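Long-range contacts in cutinase-like protein (Cryptococcus sp., PDB 2CZQ), which probably hydrolyses carboxylic esters, as a member of the cutinase family with an alpha/beta hydrolase fold: residues Tyr44-Thr49 with Ala61-Arg66; Cys6-Leu11 with Ala72-Val77; Gly110-Gly115 with Lys156-Cys161; Val93-Leu98 with Gly147-Gly152; Ser32-Ala37 with Phe196-Leu201. One frame throughout, in Å; residues are numbered along the deposited sequence.

How the interactions relate
The five contacts join parts of one alpha/beta hydrolase fold. Interaction 3 is the core: two neighbouring strands joined by backbone hydrogen bonds. Interactions 1 and 2 lie at strands 41-45 and 9-14, neighbours in the same parallel sheet, and share helix 57-73. Interaction 1 is partly buried. Interaction 2 is mostly buried, with Gln8 at its exposed side. Both use polar side chains. Interaction 5 is buried and wholly apolar, and packs two helices over strands 9-14 and 78-84 on the other face of the sheet. Its Phe196 touches the strands of interaction 3, and its Leu201 touches Tyr9 of interaction 2. Interaction 4 mixes apolar packing with one side-chain bond and touches both interaction 3 and interaction 1.

Interaction 1. Residues Tyr44-Thr49 with Ala61-Arg66; sequences YNTVYT and ADIIRR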
# COMPACT_ATOMS: atom_id res chain seq x y z
N TYR A 44 -11.50 2.57 3.23
CA TYR A 44 -12.17 2.29 1.97
C TYR A 44 -11.55 1.06 1.33
O TYR A 44 -10.34 1.04 1.08
CB TYR A 44 -12.10 3.47 1.00
CG TYR A 44 -12.79 3.13 -0.30
CD1 TYR A 44 -14.17 3.07 -0.36
CD2 TYR A 44 -12.06 2.81 -1.45
CE1 TYR A 44 -14.82 2.72 -1.53
CE2 TYR A 44 -12.70 2.46 -2.63
CZ TYR A 44 -14.09 2.42 -2.66
OH TYR A 44 -14.78 2.09 -3.80
N ASN A 45 -12.38 0.06 1.05
CA ASN A 45 -11.93 -1.18 0.44
C ASN A 45 -12.17 -1.15 -1.06
O ASN A 45 -13.31 -1.17 -1.52
CB ASN A 45 -12.64 -2.38 1.06
CG ASN A 45 -12.71 -2.30 2.57
OD1 ASN A 45 -11.70 -2.04 3.24
ND2 ASN A 45 -13.89 -2.55 3.12
N THR A 46 -11.08 -1.10 -1.82
CA THR A 46 -11.18 -1.03 -3.27
C THR A 46 -12.08 -2.13 -3.81
O THR A 46 -11.95 -3.30 -3.43
CB THR A 46 -9.78 -1.16 -3.84
OG1 THR A 46 -9.01 -0.07 -3.34
CG2 THR A 46 -9.77 -1.03 -5.36
N VAL A 47 -12.99 -1.76 -4.70
CA VAL A 47 -13.92 -2.71 -5.28
C VAL A 47 -13.38 -3.22 -6.61
O VAL A 47 -13.20 -2.46 -7.56
CB VAL A 47 -15.32 -2.09 -5.48
CG1 VAL A 47 -16.26 -3.11 -6.12
CG2 VAL A 47 -15.88 -1.61 -4.15
N TYR A 48 -13.09 -4.52 -6.64
CA TYR A 48 -12.69 -5.22 -7.86
C TYR A 48 -12.76 -6.71 -7.57
O TYR A 48 -13.04 -7.12 -6.44
CB TYR A 48 -11.31 -4.78 -8.37
CG TYR A 48 -10.08 -5.36 -7.70
CD1 TYR A 48 -9.89 -5.29 -6.32
CD2 TYR A 48 -9.08 -5.93 -8.48
CE1 TYR A 48 -8.73 -5.82 -5.74
CE2 TYR A 48 -7.92 -6.45 -7.91
CZ TYR A 48 -7.75 -6.39 -6.55
OH TYR A 48 -6.60 -6.91 -6.02
N THR A 49 -12.54 -7.53 -8.59
CA THR A 49 -12.73 -8.97 -8.44
C THR A 49 -11.61 -9.64 -7.65
O THR A 49 -11.84 -10.68 -7.05
CB THR A 49 -12.85 -9.67 -9.80
OG1 THR A 49 -11.74 -9.29 -10.62
CG2 THR A 49 -14.10 -9.22 -10.56
N ALA A 61 -8.59 1.56 -11.15
CA ALA A 61 -9.59 2.58 -11.47
C ALA A 61 -10.37 3.00 -10.22
O ALA A 61 -10.68 4.18 -10.05
CB ALA A 61 -10.54 2.09 -12.55
N ASP A 62 -10.70 2.04 -9.36
CA ASP A 62 -11.50 2.35 -8.19
C ASP A 62 -10.70 3.09 -7.11
O ASP A 62 -11.25 3.94 -6.40
CB ASP A 62 -12.18 1.10 -7.64
CG ASP A 62 -13.26 1.43 -6.66
OD1 ASP A 62 -14.18 2.21 -7.03
OD2 ASP A 62 -13.25 0.95 -5.51
N ILE A 63 -9.40 2.80 -6.99
CA ILE A 63 -8.53 3.59 -6.13
C ILE A 63 -8.59 5.06 -6.54
O ILE A 63 -8.81 5.96 -5.72
CB ILE A 63 -7.06 3.10 -6.23
CG1 ILE A 63 -6.90 1.71 -5.62
CG2 ILE A 63 -6.11 4.09 -5.54
CD1 ILE A 63 -5.59 1.04 -6.04
N ILE A 64 -8.38 5.30 -7.83
CA ILE A 64 -8.33 6.65 -8.36
C ILE A 64 -9.70 7.32 -8.25
O ILE A 64 -9.79 8.50 -7.90
CB ILE A 64 -7.76 6.65 -9.79
CG1 ILE A 64 -6.29 6.21 -9.76
CG2 ILE A 64 -7.92 8.03 -10.43
CD1 ILE A 64 -5.67 5.97 -11.12
N ARG A 65 -10.76 6.56 -8.51
CA ARG A 65 -12.12 7.06 -8.34
C ARG A 65 -12.35 7.58 -6.92
O ARG A 65 -12.88 8.68 -6.73
CB ARG A 65 -13.14 5.97 -8.69
CG ARG A 65 -14.60 6.31 -8.36
CD ARG A 65 -15.44 5.10 -7.97
NE ARG A 65 -15.86 5.12 -6.57
CZ ARG A 65 -15.10 4.77 -5.54
NH1 ARG A 65 -13.85 4.37 -5.71
NH2 ARG A 65 -15.59 4.82 -4.31
N ARG A 66 -11.94 6.80 -5.92
CA ARG A 66 -12.12 7.21 -4.53
C ARG A 66 -11.31 8.46 -4.21
O ARG A 66 -11.81 9.36 -3.52
CB ARG A 66 -11.79 6.07 -3.55
CG ARG A 66 -12.03 6.42 -2.09
CD ARG A 66 -13.50 6.68 -1.79
NE ARG A 66 -13.78 7.10 -0.42
CZ ARG A 66 -13.68 8.34 0.04
NH1 ARG A 66 -13.24 9.32 -0.74
NH2 ARG A 66 -14.02 8.60 1.30
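Asp62 holds Tyr44 and Val47 through a single carboxylate oxygen, OD2. Tyr44 OH donates to Asp62 OD2 over 2.6 Å and reaches its syn lone pair, on the side of OD1. The backbone N of Val47 donates to Asp62 OD2 over 2.8 Å, in a nearly straight bond (175° at the hydrogen). This second donor comes from above the carboxylate plane, 37° out of it. Two donors from different directions should restrict the rotation of the carboxylate. They would also be expected to stabilise its negative charge. CG of Asp62 is anti to its backbone N (chi1 -166°), which brings it near Tyr44 OH.

A salt bridge within the helix, Arg65 NH1 to Asp62 OD1 at 2.6 Å, adds to this cluster. It is less certain, because Arg65 was modelled in two conformations.

The contact joins the edge strand 41-45 of the parallel sheet, and the loop after it, to helix 57-73. That helix is the connection of a beta-alpha-beta crossover from strand 41-45 to strand 78-84.

The Tyr44 ring also makes a CH-pi contact. Arg66 CD sits over the ring centre, 3.9 Å from the centroid of Tyr44. Arg66 CG lies over the same face, 3.7 Å from Tyr44 CD2. The guanidinium runs on past the ring, and its NH2 bonds a citrate that probably comes from the crystallisation liquor.

Van der Waals contacts complete the patch. Thr46 CG2 lies 3.9 Å from Asp62 CB. Thr46 OG1 touches Ile63 CG1 at 3.6 Å, while its hydrogen bond goes to Thr14 OG1.

Interaction 2. Residues Cys6-Leu11 with Ala72-Val77; sequences CPQYVL and AANPNV
Gln8 stretches alongside Asn74 and Val77, and the two amide side chains slide past each other in opposite directions. Its CG is anti to the backbone N (chi1 -176°), and the chain stays extended beyond it. CB of Gln8 lies 3.9 Å from Asn74 ND2. The next atom, CG, touches Val77 CG2 at 4.2 Å. CD of Gln8 lies 3.9 Å from Asn74 ND2. At the tip, OE1 of Gln8 accepts from Asn74 ND2 at 2.8 Å. It also has Val77 CG2 nearby. The bond is almost straight, 175° at the hydrogen. OE1 lies in the amide plane of Asn74, but the donor is tilted 28° from the carbonyl plane of Gln8. The two amide planes are turned well away from each other.

At the other end of this amide, OD1 of Asn74 accepts from the backbone N of Asn76 at 2.9 Å, an Asx turn. A type I beta turn runs over the same residues, closed by Val77 N bonding to Asn74 O. This should limit the rotation of the Asn74 amide.

Water 1 ties the backbones by donating to Gln8 O and Asn76 O, each at 2.7 Å. Val77 CG2 packs against Gln8 O at 3.7 Å and more loosely against Val10 CG2.

Gln8 also bonds by its backbone to Cys78, the residue after Val77, and a disulfide joins Cys6 to Cys78. The turn thus brings the chain from the end of helix 57-73 into strand 78-84, beside strand 9-14, as in a beta-alpha-beta crossover of the alpha/beta hydrolase fold.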
# COMPACT_ATOMS: atom_id res chain seq x y z
N CYS A 6 -4.23 16.73 8.56
CA CYS A 6 -5.21 15.82 7.98
C CYS A 6 -6.40 15.57 8.91
O CYS A 6 -6.52 14.48 9.47
CB CYS A 6 -4.54 14.49 7.64
SG CYS A 6 -3.27 14.62 6.36
N PRO A 7 -7.28 16.56 9.09
CA PRO A 7 -8.47 16.37 9.93
C PRO A 7 -9.43 15.29 9.40
O PRO A 7 -10.20 14.74 10.18
CB PRO A 7 -9.14 17.75 9.92
CG PRO A 7 -8.06 18.70 9.55
CD PRO A 7 -7.19 17.95 8.60
N GLN A 8 -9.39 15.03 8.10
CA GLN A 8 -10.13 13.94 7.49
C GLN A 8 -9.18 13.16 6.60
O GLN A 8 -8.39 13.76 5.85
CB GLN A 8 -11.30 14.46 6.65
CG GLN A 8 -12.16 13.35 6.07
CD GLN A 8 -13.34 13.90 5.31
OE1 GLN A 8 -13.18 14.72 4.41
NE2 GLN A 8 -14.53 13.44 5.67
N TYR A 9 -9.24 11.84 6.69
CA TYR A 9 -8.39 11.02 5.85
C TYR A 9 -9.06 9.69 5.52
O TYR A 9 -9.97 9.25 6.23
CB TYR A 9 -7.01 10.79 6.50
CG TYR A 9 -7.09 9.97 7.77
CD1 TYR A 9 -7.30 10.59 9.00
CD2 TYR A 9 -6.97 8.59 7.73
CE1 TYR A 9 -7.39 9.84 10.16
CE2 TYR A 9 -7.06 7.83 8.88
CZ TYR A 9 -7.27 8.46 10.09
OH TYR A 9 -7.37 7.68 11.22
N VAL A 10 -8.58 9.07 4.45
CA VAL A 10 -9.09 7.78 4.02
C VAL A 10 -7.91 6.84 3.84
O VAL A 10 -6.91 7.19 3.19
CB VAL A 10 -9.88 7.87 2.70
CG1 VAL A 10 -10.57 6.56 2.39
CG2 VAL A 10 -10.90 9.00 2.76
N LEU A 11 -8.04 5.65 4.41
CA LEU A 11 -7.11 4.55 4.21
C LEU A 11 -7.71 3.69 3.12
O LEU A 11 -8.65 2.92 3.36
CB LEU A 11 -6.91 3.77 5.52
CG LEU A 11 -6.57 4.61 6.75
CD1 LEU A 11 -6.53 3.75 8.01
CD2 LEU A 11 -5.24 5.35 6.58
N ALA A 72 -13.15 16.08 -4.58
CA ALA A 72 -14.29 16.90 -4.99
C ALA A 72 -15.12 17.37 -3.79
O ALA A 72 -15.64 18.49 -3.80
CB ALA A 72 -15.17 16.14 -5.97
N ALA A 73 -15.23 16.53 -2.77
CA ALA A 73 -15.99 16.84 -1.56
C ALA A 73 -15.20 17.63 -0.53
O ALA A 73 -15.77 18.41 0.25
CB ALA A 73 -16.52 15.57 -0.94
N ASN A 74 -13.89 17.41 -0.50
CA ASN A 74 -13.01 18.05 0.46
C ASN A 74 -11.62 18.17 -0.16
O ASN A 74 -10.86 17.20 -0.15
CB ASN A 74 -12.95 17.24 1.76
CG ASN A 74 -11.99 17.83 2.77
OD1 ASN A 74 -11.43 18.91 2.56
ND2 ASN A 74 -11.79 17.13 3.88
N PRO A 75 -11.28 19.34 -0.69
CA PRO A 75 -9.98 19.49 -1.36
C PRO A 75 -8.79 19.27 -0.43
O PRO A 75 -7.66 19.12 -0.91
CB PRO A 75 -10.00 20.94 -1.87
CG PRO A 75 -11.00 21.62 -1.03
CD PRO A 75 -12.06 20.60 -0.72
N ASN A 76 -9.04 19.24 0.87
CA ASN A 76 -7.99 19.07 1.87
C ASN A 76 -7.91 17.68 2.48
O ASN A 76 -7.16 17.46 3.43
CB ASN A 76 -8.14 20.14 2.94
CG ASN A 76 -8.08 21.53 2.36
OD1 ASN A 76 -7.06 21.93 1.82
ND2 ASN A 76 -9.19 22.25 2.43
N VAL A 77 -8.67 16.73 1.94
CA VAL A 77 -8.62 15.36 2.42
C VAL A 77 -7.24 14.74 2.17
O VAL A 77 -6.56 15.08 1.20
CB VAL A 77 -9.75 14.49 1.80
CG1 VAL A 77 -9.52 14.24 0.31
CG2 VAL A 77 -9.94 13.18 2.56
O HOH W 1 -7.77 16.35 5.80

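Interaction 3. Residues Gly110-Gly115 with Lys156-Cys161; sequences GVFLIG and KTLDVC
Val111 O accepts from the backbone N of Leu158 at 2.8 Å, nearly along the C=O axis. The same oxygen takes a CA-H...O contact from Thr157 CA at 3.2 Å. Both contacts belong to two adjacent parallel strands, 108-114 and 157-160, in the central sheet of the alpha/beta hydrolase fold. Bond direction alternates. Leu113 N donates to Leu158 O at 2.9 Å, and Val160 N donates to Leu113 O at 2.8 Å. Val111 N to Lys156 O begins the ladder. Gly115 N to Val160 O, longer at 3.2 Å, ends it.

Val111, Leu113, Thr157 and Asp159 point to the face covered in part by helix 86-98. There Val111 CB lies 3.6 Å from Thr157 OG1, whose hydrogen bond goes to Trp153 O. Asp159 OD2 bonds Asn116. The other face carries Phe112, Ile114, Leu158 and Val160 and meets helix 187-200. At its other edge, strand 108-114 borders strand 78-84, where Ile114 bonds by its backbone to Ser85, probably the nucleophile of a GxSxG elbow.

Ile114 and Val160 lie side by side, with CG2 of Ile114 3.8 Å from Val160 CB. Phe112 CG is anti to the backbone N (chi1 -178°). CE1 of the Phe112 ring meets Val160 CG2 at 3.6 Å.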
# COMPACT_ATOMS: atom_id res chain seq x y z
N GLY A 110 0.99 8.97 1.80
CA GLY A 110 1.82 7.79 1.90
C GLY A 110 1.25 6.64 1.13
O GLY A 110 0.03 6.56 0.94
N VAL A 111 2.13 5.74 0.71
CA VAL A 111 1.78 4.51 0.02
C VAL A 111 2.46 3.38 0.78
O VAL A 111 3.68 3.43 1.01
CB VAL A 111 2.24 4.53 -1.44
CG1 VAL A 111 1.89 3.22 -2.13
CG2 VAL A 111 1.62 5.70 -2.19
N PHE A 112 1.69 2.38 1.19
CA PHE A 112 2.19 1.28 1.98
C PHE A 112 1.84 -0.02 1.28
O PHE A 112 0.66 -0.35 1.11
CB PHE A 112 1.59 1.33 3.38
CG PHE A 112 2.10 0.25 4.29
CD1 PHE A 112 3.30 0.40 4.98
CD2 PHE A 112 1.39 -0.94 4.43
CE1 PHE A 112 3.77 -0.61 5.80
CE2 PHE A 112 1.86 -1.95 5.25
CZ PHE A 112 3.05 -1.79 5.94
N LEU A 113 2.87 -0.75 0.87
CA LEU A 113 2.70 -1.97 0.08
C LEU A 113 3.27 -3.16 0.82
O LEU A 113 4.30 -3.04 1.48
CB LEU A 113 3.41 -1.84 -1.27
CG LEU A 113 3.09 -0.59 -2.09
CD1 LEU A 113 4.00 -0.48 -3.29
CD2 LEU A 113 1.63 -0.56 -2.52
N ILE A 114 2.60 -4.31 0.71
CA ILE A 114 3.11 -5.57 1.24
C ILE A 114 2.98 -6.65 0.19
O ILE A 114 1.99 -6.73 -0.54
CB ILE A 114 2.39 -6.00 2.55
CG1 ILE A 114 0.87 -5.76 2.46
CG2 ILE A 114 3.00 -5.29 3.75
CD1 ILE A 114 0.07 -6.44 3.56
N GLY A 115 4.01 -7.49 0.09
CA GLY A 115 3.98 -8.59 -0.86
C GLY A 115 3.77 -8.14 -2.30
O GLY A 115 2.94 -8.68 -3.03
N LYS A 156 7.68 8.80 -0.37
CA LYS A 156 6.54 8.64 0.53
C LYS A 156 5.91 7.25 0.41
O LYS A 156 4.74 7.06 0.73
CB LYS A 156 5.52 9.77 0.35
CG LYS A 156 4.89 9.84 -1.02
CD LYS A 156 4.00 11.07 -1.11
CE LYS A 156 3.50 11.27 -2.52
NZ LYS A 156 2.54 12.41 -2.62
N THR A 157 6.71 6.28 -0.03
CA THR A 157 6.30 4.89 -0.13
C THR A 157 7.11 4.04 0.84
O THR A 157 8.30 4.31 1.09
CB THR A 157 6.50 4.39 -1.57
OG1 THR A 157 5.65 5.15 -2.46
CG2 THR A 157 6.04 2.94 -1.75
N LEU A 158 6.46 3.02 1.37
CA LEU A 158 7.13 1.95 2.07
C LEU A 158 6.67 0.66 1.41
O LEU A 158 5.47 0.37 1.40
CB LEU A 158 6.74 1.93 3.54
CG LEU A 158 7.68 2.53 4.58
CD1 LEU A 158 7.15 2.19 5.97
CD2 LEU A 158 9.12 2.07 4.43
N ASP A 159 7.62 -0.05 0.80
CA ASP A 159 7.34 -1.31 0.12
C ASP A 159 7.95 -2.44 0.95
O ASP A 159 9.17 -2.66 0.94
CB ASP A 159 7.87 -1.29 -1.31
CG ASP A 159 7.36 -2.45 -2.14
OD1 ASP A 159 6.65 -3.32 -1.57
OD2 ASP A 159 7.63 -2.55 -3.36
N VAL A 160 7.08 -3.11 1.70
CA VAL A 160 7.48 -4.10 2.68
C VAL A 160 7.43 -5.49 2.06
O VAL A 160 6.37 -5.95 1.62
CB VAL A 160 6.58 -4.02 3.93
CG1 VAL A 160 7.05 -5.00 5.00
CG2 VAL A 160 6.53 -2.60 4.48
N CYS A 161 8.58 -6.14 2.02
CA CYS A 161 8.69 -7.47 1.44
C CYS A 161 9.36 -8.36 2.45
O CYS A 161 10.53 -8.16 2.80
CB CYS A 161 9.51 -7.43 0.14
SG CYS A 161 9.69 -9.05 -0.63

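Interaction 4. Residues Val93-Leu98 with Gly147-Gly152; sequences VALQQL and GSVPSG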
# COMPACT_ATOMS: atom_id res chain seq x y z
N VAL A 93 0.24 0.64 -10.16
CA VAL A 93 -0.24 1.11 -11.45
C VAL A 93 -1.05 2.40 -11.29
O VAL A 93 -0.97 3.29 -12.13
CB VAL A 93 -0.98 -0.00 -12.21
CG1 VAL A 93 -1.56 0.51 -13.53
CG2 VAL A 93 -0.02 -1.16 -12.47
N ALA A 94 -1.79 2.53 -10.18
CA ALA A 94 -2.44 3.80 -9.87
C ALA A 94 -1.43 4.94 -9.77
O ALA A 94 -1.66 6.02 -10.30
CB ALA A 94 -3.28 3.71 -8.60
N LEU A 95 -0.29 4.69 -9.12
CA LEU A 95 0.74 5.73 -9.01
C LEU A 95 1.25 6.13 -10.38
O LEU A 95 1.46 7.31 -10.66
CB LEU A 95 1.91 5.27 -8.15
CG LEU A 95 1.62 4.66 -6.78
CD1 LEU A 95 2.91 4.42 -6.03
CD2 LEU A 95 0.66 5.52 -5.95
N GLN A 96 1.46 5.13 -11.24
CA GLN A 96 1.93 5.37 -12.59
C GLN A 96 0.96 6.25 -13.38
O GLN A 96 1.38 7.10 -14.16
CB GLN A 96 2.16 4.04 -13.32
CG GLN A 96 3.25 3.18 -12.69
CD GLN A 96 3.27 1.75 -13.22
OE1 GLN A 96 2.41 1.35 -14.00
NE2 GLN A 96 4.26 0.98 -12.78
N GLN A 97 -0.34 6.04 -13.16
CA GLN A 97 -1.37 6.81 -13.84
C GLN A 97 -1.58 8.19 -13.23
O GLN A 97 -1.88 9.14 -13.96
CB GLN A 97 -2.69 6.04 -13.85
CG GLN A 97 -2.66 4.85 -14.77
CD GLN A 97 -3.99 4.12 -14.84
OE1 GLN A 97 -5.03 4.69 -14.52
NE2 GLN A 97 -3.95 2.87 -15.27
N LEU A 98 -1.45 8.30 -11.92
CA LEU A 98 -1.65 9.58 -11.24
C LEU A 98 -0.57 10.61 -11.57
O LEU A 98 -0.83 11.81 -11.59
CB LEU A 98 -1.75 9.40 -9.73
CG LEU A 98 -3.02 8.73 -9.20
CD1 LEU A 98 -2.87 8.43 -7.72
CD2 LEU A 98 -4.26 9.57 -9.47
N GLY A 147 6.10 -2.81 -14.33
CA GLY A 147 6.78 -1.63 -13.84
C GLY A 147 6.76 -1.53 -12.33
O GLY A 147 6.35 -2.46 -11.63
N SER A 148 7.19 -0.38 -11.85
CA SER A 148 7.53 -0.20 -10.45
C SER A 148 6.91 1.08 -9.88
O SER A 148 6.29 1.86 -10.61
CB SER A 148 9.05 -0.11 -10.32
OG SER A 148 9.55 0.97 -11.10
N VAL A 149 7.06 1.26 -8.57
CA VAL A 149 6.76 2.54 -7.95
C VAL A 149 7.58 3.62 -8.68
O VAL A 149 8.80 3.50 -8.75
CB VAL A 149 7.16 2.52 -6.45
CG1 VAL A 149 7.02 3.90 -5.82
CG2 VAL A 149 6.34 1.49 -5.68
N PRO A 150 6.94 4.64 -9.25
CA PRO A 150 7.70 5.68 -9.94
C PRO A 150 8.64 6.43 -9.00
O PRO A 150 8.35 6.59 -7.82
CB PRO A 150 6.62 6.62 -10.48
CG PRO A 150 5.39 5.79 -10.52
CD PRO A 150 5.48 4.87 -9.33
N SER A 151 9.77 6.87 -9.54
CA SER A 151 10.79 7.56 -8.74
C SER A 151 10.22 8.69 -7.89
O SER A 151 10.62 8.86 -6.74
CB SER A 151 11.95 8.04 -9.62
OG SER A 151 11.51 9.02 -10.54
N GLY A 152 9.28 9.46 -8.45
CA GLY A 152 8.70 10.60 -7.75
C GLY A 152 7.76 10.26 -6.61
O GLY A 152 7.33 11.16 -5.88
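Gln96 reaches from the helix to the backbone of Ser148 in the loop. Its NE2 donates to Ser148 O at 3.1 Å, and the bond is nearly straight, 171° at the hydrogen. The acceptor lies in the amide plane of Gln96. The donor, however, is tilted 34° from the carbonyl plane of Ser148. NE2 of Gln96 also bonds Gln146 O, so two backbone carbonyls hold this amide. Gly147 sits between them, with positive phi. A CB here would point at Gln96 NE2 and clash with it, and would jam against the carbonyl O of Gln146. Gln96 NE2 comes within 3.6 Å of Gly147 C.

Apolar contacts involve Pro150 and Val149. Leu95 CB touches Pro150 CD at 3.8 Å. On the next residue, Gln96 CG meets Pro150 CG at 4.0 Å, and the two side chains cross at about a right angle. CG of Gln96 is anti to the carbonyl carbon (chi1 -64°), which sets this methylene against the proline ring. Leu95 and Val149 lie side by side and point the same way, with Leu95 CD1 4.1 Å from Val149 CG1.

The loop thus runs beside helix 86-98 after the short helix 143-146 and before strand 157-160. On the sheet side, Leu95 rests on Val111 and Val149 on Leu113, both of strand 108-114. From the same helix, Gln97 and Leu98 touch Ile64 of helix 57-73.

Interaction 5. Residues Ser32-Ala37 with Phe196-Leu201; sequences SQITAA and FAVNKL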
# COMPACT_ATOMS: atom_id res chain seq x y z
N SER A 32 -6.95 -0.57 12.41
CA SER A 32 -7.55 -0.38 13.73
C SER A 32 -6.70 0.57 14.58
O SER A 32 -7.24 1.40 15.30
CB SER A 32 -7.81 -1.73 14.42
OG SER A 32 -6.62 -2.29 14.93
N GLN A 33 -5.38 0.45 14.48
CA GLN A 33 -4.48 1.32 15.23
C GLN A 33 -4.51 2.76 14.73
O GLN A 33 -4.55 3.70 15.52
CB GLN A 33 -3.05 0.79 15.17
CG GLN A 33 -2.83 -0.56 15.82
CD GLN A 33 -1.37 -0.92 15.80
OE1 GLN A 33 -0.65 -0.63 16.75
NE2 GLN A 33 -0.92 -1.50 14.70
N ILE A 34 -4.48 2.93 13.41
CA ILE A 34 -4.44 4.27 12.81
C ILE A 34 -5.72 5.02 13.14
O ILE A 34 -5.67 6.17 13.59
CB ILE A 34 -4.24 4.20 11.28
CG1 ILE A 34 -2.89 3.57 10.92
CG2 ILE A 34 -4.37 5.58 10.65
CD1 ILE A 34 -2.88 2.91 9.55
N THR A 35 -6.87 4.38 12.91
CA THR A 35 -8.14 5.05 13.14
C THR A 35 -8.41 5.32 14.61
O THR A 35 -9.11 6.27 14.94
CB THR A 35 -9.34 4.31 12.50
OG1 THR A 35 -9.40 2.96 12.98
CG2 THR A 35 -9.18 4.23 10.97
N ALA A 36 -7.84 4.50 15.50
CA ALA A 36 -7.93 4.77 16.93
C ALA A 36 -7.03 5.92 17.35
O ALA A 36 -7.34 6.64 18.31
CB ALA A 36 -7.61 3.52 17.74
N ALA A 37 -5.92 6.11 16.64
CA ALA A 37 -4.95 7.15 16.97
C ALA A 37 -5.37 8.53 16.47
O ALA A 37 -5.15 9.53 17.15
CB ALA A 37 -3.57 6.79 16.43
N PHE A 196 3.85 4.45 10.11
CA PHE A 196 4.05 5.11 8.83
C PHE A 196 2.85 5.99 8.49
O PHE A 196 3.00 7.17 8.19
CB PHE A 196 4.28 4.05 7.74
CG PHE A 196 4.32 4.59 6.34
CD1 PHE A 196 5.46 5.20 5.84
CD2 PHE A 196 3.21 4.46 5.51
CE1 PHE A 196 5.50 5.67 4.54
CE2 PHE A 196 3.24 4.94 4.20
CZ PHE A 196 4.39 5.54 3.72
N ALA A 197 1.66 5.40 8.54
CA ALA A 197 0.44 6.12 8.20
C ALA A 197 0.20 7.30 9.13
O ALA A 197 -0.05 8.41 8.67
CB ALA A 197 -0.75 5.20 8.20
N VAL A 198 0.28 7.07 10.44
CA VAL A 198 -0.01 8.15 11.39
C VAL A 198 0.97 9.31 11.18
O VAL A 198 0.56 10.47 11.13
CB VAL A 198 -0.01 7.65 12.85
CG1 VAL A 198 -0.04 8.82 13.82
CG2 VAL A 198 -1.21 6.74 13.08
N ASN A 199 2.25 8.99 11.02
CA ASN A 199 3.24 10.03 10.78
C ASN A 199 3.03 10.78 9.47
O ASN A 199 3.09 12.00 9.44
CB ASN A 199 4.66 9.47 10.88
CG ASN A 199 5.17 9.44 12.30
OD1 ASN A 199 5.66 10.44 12.81
ND2 ASN A 199 5.03 8.29 12.95
N LYS A 200 2.75 10.05 8.39
CA LYS A 200 2.50 10.70 7.10
C LYS A 200 1.25 11.58 7.15
O LYS A 200 1.18 12.59 6.45
CB LYS A 200 2.40 9.69 5.96
CG LYS A 200 3.71 8.99 5.60
CD LYS A 200 4.79 9.96 5.16
CE LYS A 200 5.99 9.23 4.58
NZ LYS A 200 7.20 10.10 4.54
N LEU A 201 0.28 11.19 7.98
CA LEU A 201 -0.95 11.96 8.15
C LEU A 201 -0.80 13.15 9.09
O LEU A 201 -1.75 13.91 9.28
CB LEU A 201 -2.08 11.06 8.65
CG LEU A 201 -2.56 10.00 7.65
CD1 LEU A 201 -3.44 8.97 8.35
CD2 LEU A 201 -3.29 10.64 6.47
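Ile34 is the main bump of this contact. It enters a shallow hollow lined by Ala197, Val198 and Leu201. Its CD1 presses against Ala197 CB at 3.4 Å, tighter than usual for two carbons. The alanine has only CB here, which is consistent with the isoleucine tip approaching so closely. The other branch, CG2 of Ile34, is anti to the backbone N. It touches Val198 CG2 and Leu201 CD1, each at 4.2 Å.

The fit works in the other direction too. Val198 CG2 fills the dip between Ile34 and Ala37, which lie one turn apart. It stands 4.1 Å from Ile34 CA and 4.1 Å from Ala37 CB. The side chains of Ile34 and Val198 slide past each other in opposite directions.

Helices 28-37 and 187-200 lie together on one face of the central sheet of the alpha/beta hydrolase fold. Their segments run in roughly the same direction, with a crossing angle of -32° and axes 9.7 Å apart. No hydrogen bond crosses between the two segments.

On the sheet side, Ile34 rests on Tyr9 and Leu11 of strand 9-14. Ala197 and Leu201 rest on Ile80 of strand 78-84, and Leu201 also touches Tyr9.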